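Local coordinates for sporulation inhibitor of replication protein SirA (Bacillus subtilis, PDB 4TPS) that inhibits the initiation of DNA replication during sporulation, binding domain I of the initiator DnaA and so helping to keep the cell diploid, at residues Y11-H23 / K53-L65. Residues are numbered along the deposited sequence; the frame is centred on the assembly and turned at random. Where two conformers were deposited one is given.
Sequences YYTYLIKEEFANH and KQIQYITQPIPIL
K17 reaches across to the last turn of helix 45-58 with its chain extended beyond CG, which carries NZ to the carbonyl of Y57: NZ donates a hydrogen bond to Y57 O at 2.8 Å, lying in the carbonyl plane. The same ammonium sits over the face of the Y57 ring, 11° off the ring normal, a cation-pi contact with NZ 4.9 Å from the centroid. A methionine in place of K17 would probably leave Y57 O without this donor and the ring face without its cation. The backbone of K17 also takes part, K17 N giving a nearly straight bond of 2.9 Å to I58 O. F20, in the first turn of helix 18-23, receives I58 CG2 over the centre of one ring face, a CH-pi contact at 3.5 Å from the centroid; chi1 of I58 (70°) sets CG1 between N and the carbonyl carbon and leaves CG2 anti to the carbonyl carbon, where it meets the ring. F20 and Y57 meet rim to rim with planes at 90°, F20 CE2 coming in at the edge of the Y57 ring. Both rings also meet aromatic side chains of the partner protein chain, where Y57 OH is hydrogen-bonded to a polar side chain. As the chain leaves helix 45-58, the weakly bonded strand 59-60 pairs antiparallel with the end of strand 9-16, which also pairs with strands 106-113 and 132-136: I16 and T59 form a non-hydrogen-bonded pair, and Q60 N binds L15 O at 2.8 Å. The Q60 side chain lies across L15, with L15 CD2 3.6 Å from Q60 OE1, and Q60 CG also touches K17 CG; I62 CD1 approaches L15 CB. T59 turns OG1 back to I55 O (2.7 Å), while its CG2 touches Y14 CD2 and I16 CD1. The Y14 ring crosses I55 at about a right angle, CE2 against CG2, and its hydroxyl bonds H39.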
loop_
_atom_site.group_PDB
_atom_site.type_symbol
_atom_site.label_atom_id
_atom_site.label_comp_id
_atom_site.label_asym_id
_atom_site.label_seq_id
_atom_site.Cartn_x
_atom_site.Cartn_y
_atom_site.Cartn_z
ATOM N N TYR A 11 -15.863 5.241 0.550
ATOM C CA TYR A 11 -14.588 4.967 -0.137
ATOM C C TYR A 11 -13.423 5.228 0.813
ATOM O O TYR A 11 -13.416 6.242 1.580
ATOM C CB TYR A 11 -14.411 5.940 -1.285
ATOM C CG TYR A 11 -15.470 5.933 -2.289
ATOM C CD1 TYR A 11 -15.471 5.036 -3.327
ATOM C CD2 TYR A 11 -16.540 6.865 -2.188
ATOM C CE1 TYR A 11 -16.481 5.067 -4.275
ATOM C CE2 TYR A 11 -17.513 6.920 -3.130
ATOM C CZ TYR A 11 -17.498 6.032 -4.167
ATOM O OH TYR A 11 -18.539 6.169 -5.086
ATOM N N TYR A 12 -12.436 4.334 0.754
ATOM C CA TYR A 12 -11.112 4.571 1.326
ATOM C C TYR A 12 -10.193 4.850 0.140
ATOM O O TYR A 12 -10.151 4.062 -0.826
ATOM C CB TYR A 12 -10.684 3.347 2.103
ATOM C CG TYR A 12 -11.500 3.107 3.330
ATOM C CD1 TYR A 12 -12.689 2.464 3.256
ATOM C CD2 TYR A 12 -11.060 3.503 4.564
ATOM C CE1 TYR A 12 -13.444 2.198 4.398
ATOM C CE2 TYR A 12 -11.783 3.266 5.681
ATOM C CZ TYR A 12 -12.988 2.593 5.613
ATOM O OH TYR A 12 -13.700 2.420 6.829
ATOM N N THR A 13 -9.520 6.000 0.195
ATOM C CA THR A 13 -8.737 6.493 -0.932
ATOM C C THR A 13 -7.320 6.732 -0.473
ATOM O O THR A 13 -7.084 7.372 0.559
ATOM C CB THR A 13 -9.363 7.732 -1.530
ATOM O OG1 THR A 13 -10.727 7.475 -1.897
ATOM C CG2 THR A 13 -8.657 8.184 -2.780
ATOM N N TYR A 14 -6.381 6.071 -1.171
ATOM C CA TYR A 14 -4.934 6.229 -0.871
ATOM C C TYR A 14 -4.182 6.766 -2.079
ATOM O O TYR A 14 -4.585 6.564 -3.220
ATOM C CB TYR A 14 -4.335 4.860 -0.476
ATOM C CG TYR A 14 -4.751 4.354 0.880
ATOM C CD1 TYR A 14 -5.957 3.658 1.054
ATOM C CD2 TYR A 14 -3.912 4.476 1.957
ATOM C CE1 TYR A 14 -6.301 3.138 2.290
ATOM C CE2 TYR A 14 -4.246 3.962 3.217
ATOM C CZ TYR A 14 -5.451 3.310 3.378
ATOM O OH TYR A 14 -5.795 2.808 4.578
ATOM N N LEU A 15 -3.094 7.488 -1.778
ATOM C CA LEU A 15 -2.193 8.035 -2.769
ATOM C C LEU A 15 -1.053 7.011 -2.946
ATOM O O LEU A 15 -0.203 6.847 -2.039
ATOM C CB LEU A 15 -1.659 9.369 -2.291
ATOM C CG LEU A 15 -0.834 10.138 -3.299
ATOM C CD1 LEU A 15 -1.531 10.259 -4.631
ATOM C CD2 LEU A 15 -0.429 11.499 -2.754
ATOM N N ILE A 16 -1.103 6.277 -4.038
ATOM C CA ILE A 16 -0.187 5.130 -4.259
ATOM C C ILE A 16 1.131 5.661 -4.862
ATOM O O ILE A 16 1.147 6.531 -5.725
ATOM C CB ILE A 16 -0.797 4.077 -5.211
ATOM C CG1 ILE A 16 -2.201 3.639 -4.773
ATOM C CG2 ILE A 16 0.139 2.868 -5.387
ATOM C CD1 ILE A 16 -2.263 3.101 -3.378
ATOM N N LYS A 17 2.258 5.138 -4.363
ATOM C CA LYS A 17 3.521 5.466 -4.970
ATOM C C LYS A 17 3.604 4.948 -6.372
ATOM O O LYS A 17 3.155 3.820 -6.713
ATOM C CB LYS A 17 4.650 4.916 -4.127
ATOM C CG LYS A 17 4.888 5.604 -2.793
ATOM C CD LYS A 17 6.067 5.012 -2.053
ATOM C CE LYS A 17 6.443 5.737 -0.766
ATOM N NZ LYS A 17 7.554 4.985 -0.126
ATOM N N GLU A 18 4.202 5.783 -7.219
ATOM C CA GLU A 18 4.422 5.477 -8.619
ATOM C C GLU A 18 4.998 4.078 -8.896
ATOM O O GLU A 18 4.531 3.363 -9.764
ATOM C CB GLU A 18 5.386 6.547 -9.167
ATOM C CG GLU A 18 4.691 7.872 -9.467
ATOM C CD GLU A 18 4.493 8.870 -8.324
ATOM O OE1 GLU A 18 4.545 8.475 -7.140
ATOM O OE2 GLU A 18 4.244 10.078 -8.634
ATOM N N GLU A 19 5.980 3.664 -8.092
ATOM C CA GLU A 19 6.617 2.399 -8.353
ATOM C C GLU A 19 5.625 1.244 -8.242
ATOM O O GLU A 19 5.662 0.279 -8.990
ATOM C CB GLU A 19 7.805 2.244 -7.374
ATOM C CG GLU A 19 8.497 0.932 -7.380
ATOM C CD GLU A 19 9.687 0.919 -6.427
ATOM O OE1 GLU A 19 9.611 1.531 -5.306
ATOM O OE2 GLU A 19 10.707 0.277 -6.800
ATOM N N PHE A 20 4.770 1.321 -7.223
ATOM C CA PHE A 20 3.775 0.261 -6.985
ATOM C C PHE A 20 2.578 0.324 -7.914
ATOM O O PHE A 20 2.063 -0.723 -8.327
ATOM C CB PHE A 20 3.407 0.283 -5.495
ATOM C CG PHE A 20 4.549 -0.230 -4.662
ATOM C CD1 PHE A 20 4.704 -1.594 -4.488
ATOM C CD2 PHE A 20 5.492 0.635 -4.141
ATOM C CE1 PHE A 20 5.817 -2.087 -3.791
ATOM C CE2 PHE A 20 6.591 0.132 -3.474
ATOM C CZ PHE A 20 6.716 -1.196 -3.260
ATOM N N ALA A 21 2.182 1.533 -8.261
ATOM C CA ALA A 21 1.122 1.713 -9.274
ATOM C C ALA A 21 1.508 1.022 -10.581
ATOM O O ALA A 21 0.708 0.294 -11.202
ATOM C CB ALA A 21 0.803 3.189 -9.465
ATOM N N ASN A 22 2.744 1.268 -11.010
ATOM C CA ASN A 22 3.255 0.628 -12.194
ATOM C C ASN A 22 3.330 -0.887 -12.072
ATOM O O ASN A 22 2.900 -1.632 -12.963
ATOM C CB ASN A 22 4.556 1.326 -12.580
ATOM C CG ASN A 22 4.287 2.710 -13.180
ATOM O OD1 ASN A 22 3.183 2.973 -13.697
ATOM N ND2 ASN A 22 5.259 3.605 -13.096
ATOM N N HIS A 23 3.900 -1.348 -10.981
ATOM C CA HIS A 23 4.051 -2.778 -10.755
ATOM C C HIS A 23 2.692 -3.511 -10.790
ATOM O O HIS A 23 2.634 -4.589 -11.326
ATOM C CB HIS A 23 4.768 -3.040 -9.435
ATOM C CG HIS A 23 5.124 -4.474 -9.200
ATOM N ND1 HIS A 23 6.013 -5.164 -10.003
ATOM C CD2 HIS A 23 4.715 -5.356 -8.247
ATOM C CE1 HIS A 23 6.152 -6.398 -9.550
ATOM N NE2 HIS A 23 5.390 -6.540 -8.479
ATOM N N LYS A 53 2.470 -2.265 7.775
ATOM C CA LYS A 53 3.793 -1.806 7.331
ATOM C C LYS A 53 3.899 -1.697 5.793
ATOM O O LYS A 53 4.429 -0.742 5.259
ATOM C CB LYS A 53 4.886 -2.716 7.907
ATOM C CG LYS A 53 6.177 -2.023 8.028
ATOM C CD LYS A 53 7.109 -2.698 9.057
ATOM C CE LYS A 53 7.343 -1.858 10.333
ATOM N NZ LYS A 53 8.268 -0.671 10.194
ATOM N N GLN A 54 3.371 -2.682 5.096
ATOM C CA GLN A 54 3.347 -2.685 3.682
ATOM C C GLN A 54 2.552 -1.510 3.122
ATOM O O GLN A 54 2.999 -0.804 2.186
ATOM C CB GLN A 54 2.806 -3.995 3.165
ATOM C CG GLN A 54 3.709 -5.203 3.471
ATOM C CD GLN A 54 3.145 -6.552 3.143
ATOM O OE1 GLN A 54 1.958 -6.730 2.927
ATOM N NE2 GLN A 54 4.015 -7.563 3.181
ATOM N N ILE A 55 1.341 -1.311 3.673
ATOM C CA ILE A 55 0.524 -0.143 3.266
ATOM C C ILE A 55 1.239 1.172 3.464
ATOM O O ILE A 55 1.253 2.029 2.558
ATOM C CB ILE A 55 -0.831 -0.184 4.001
ATOM C CG1 ILE A 55 -1.672 -1.282 3.340
ATOM C CG2 ILE A 55 -1.525 1.170 3.942
ATOM C CD1 ILE A 55 -2.923 -1.583 4.115
ATOM N N GLN A 56 1.916 1.338 4.589
ATOM C CA GLN A 56 2.694 2.560 4.841
ATOM C C GLN A 56 3.808 2.760 3.753
ATOM O O GLN A 56 4.053 3.863 3.267
ATOM C CB GLN A 56 3.299 2.504 6.267
ATOM C CG GLN A 56 2.216 2.593 7.378
ATOM C CD GLN A 56 2.696 2.350 8.835
ATOM O OE1 GLN A 56 3.770 1.756 9.113
ATOM N NE2 GLN A 56 1.869 2.798 9.788
ATOM N N TYR A 57 4.449 1.668 3.370
ATOM C CA TYR A 57 5.518 1.689 2.403
ATOM C C TYR A 57 5.081 2.054 0.994
ATOM O O TYR A 57 5.766 2.821 0.295
ATOM C CB TYR A 57 6.290 0.367 2.460
ATOM C CG TYR A 57 7.597 0.389 1.676
ATOM C CD1 TYR A 57 7.629 0.222 0.297
ATOM C CD2 TYR A 57 8.801 0.596 2.322
ATOM C CE1 TYR A 57 8.861 0.256 -0.412
ATOM C CE2 TYR A 57 10.008 0.620 1.634
ATOM C CZ TYR A 57 10.038 0.453 0.288
ATOM O OH TYR A 57 11.212 0.436 -0.437
ATOM N N ILE A 58 3.922 1.552 0.552
ATOM C CA ILE A 58 3.531 1.701 -0.847
ATOM C C ILE A 58 2.690 2.954 -1.107
ATOM O O ILE A 58 2.331 3.201 -2.229
ATOM C CB ILE A 58 2.774 0.451 -1.385
ATOM C CG1 ILE A 58 1.364 0.324 -0.755
ATOM C CG2 ILE A 58 3.604 -0.837 -1.133
ATOM C CD1 ILE A 58 0.518 -0.719 -1.486
ATOM N N THR A 59 2.375 3.698 -0.060
ATOM C CA THR A 59 1.556 4.875 -0.182
ATOM C C THR A 59 2.323 6.128 0.232
ATOM O O THR A 59 3.350 6.070 0.950
ATOM C CB THR A 59 0.248 4.738 0.657
ATOM O OG1 THR A 59 0.536 4.606 2.041
ATOM C CG2 THR A 59 -0.575 3.554 0.212
ATOM N N GLN A 60 1.798 7.283 -0.194
ATOM C CA GLN A 60 2.369 8.599 0.127
ATOM C C GLN A 60 1.496 9.290 1.146
ATOM O O GLN A 60 0.275 9.098 1.146
ATOM C CB GLN A 60 2.415 9.485 -1.132
ATOM C CG GLN A 60 3.223 8.831 -2.247
ATOM C CD GLN A 60 3.618 9.791 -3.352
ATOM O OE1 GLN A 60 3.018 10.802 -3.529
ATOM N NE2 GLN A 60 4.682 9.468 -4.069
ATOM N N PRO A 61 2.094 10.140 1.967
ATOM C CA PRO A 61 1.275 10.982 2.852
ATOM C C PRO A 61 0.343 11.879 2.004
ATOM O O PRO A 61 0.734 12.388 0.925
ATOM C CB PRO A 61 2.291 11.824 3.614
ATOM C CG PRO A 61 3.613 11.333 3.274
ATOM C CD PRO A 61 3.540 10.404 2.100
ATOM N N ILE A 62 -0.858 12.111 2.517
ATOM C CA ILE A 62 -1.759 13.043 1.814
ATOM C C ILE A 62 -1.163 14.480 1.955
ATOM O O ILE A 62 -0.722 14.825 3.001
ATOM C CB ILE A 62 -3.177 12.964 2.423
ATOM C CG1 ILE A 62 -3.766 11.527 2.356
ATOM C CG2 ILE A 62 -4.104 13.967 1.777
ATOM C CD1 ILE A 62 -3.782 10.875 0.974
ATOM N N PRO A 63 -1.120 15.295 0.877
ATOM C CA PRO A 63 -0.538 16.660 1.007
ATOM C C PRO A 63 -1.594 17.588 1.561
ATOM O O PRO A 63 -2.384 18.156 0.824
ATOM C CB PRO A 63 -0.094 17.002 -0.448
ATOM C CG PRO A 63 -1.056 16.181 -1.282
ATOM C CD PRO A 63 -1.391 14.930 -0.526
ATOM N N ILE A 64 -1.651 17.651 2.894
ATOM C CA ILE A 64 -2.828 18.229 3.575
ATOM C C ILE A 64 -3.044 19.696 3.189
ATOM O O ILE A 64 -4.170 20.121 2.840
ATOM C CB ILE A 64 -2.712 18.094 5.109
ATOM C CG1 ILE A 64 -2.618 16.598 5.548
ATOM C CG2 ILE A 64 -3.900 18.776 5.789
ATOM C CD1 ILE A 64 -3.849 15.784 5.296
ATOM N N LEU A 65 -2.001 20.516 3.317
ATOM C CA LEU A 65 -2.180 21.938 3.027
ATOM C C LEU A 65 -2.598 22.186 1.543
ATOM O O LEU A 65 -3.512 22.982 1.272
ATOM C CB LEU A 65 -0.950 22.740 3.402
ATOM C CG LEU A 65 -1.044 24.236 3.047
ATOM C CD1 LEU A 65 -2.200 24.898 3.760
ATOM C CD2 LEU A 65 0.248 25.003 3.328
HETATM O O HOH W 1 -1.937 7.498 0.786
HETATM O O HOH W 2 5.907 5.825 2.665
#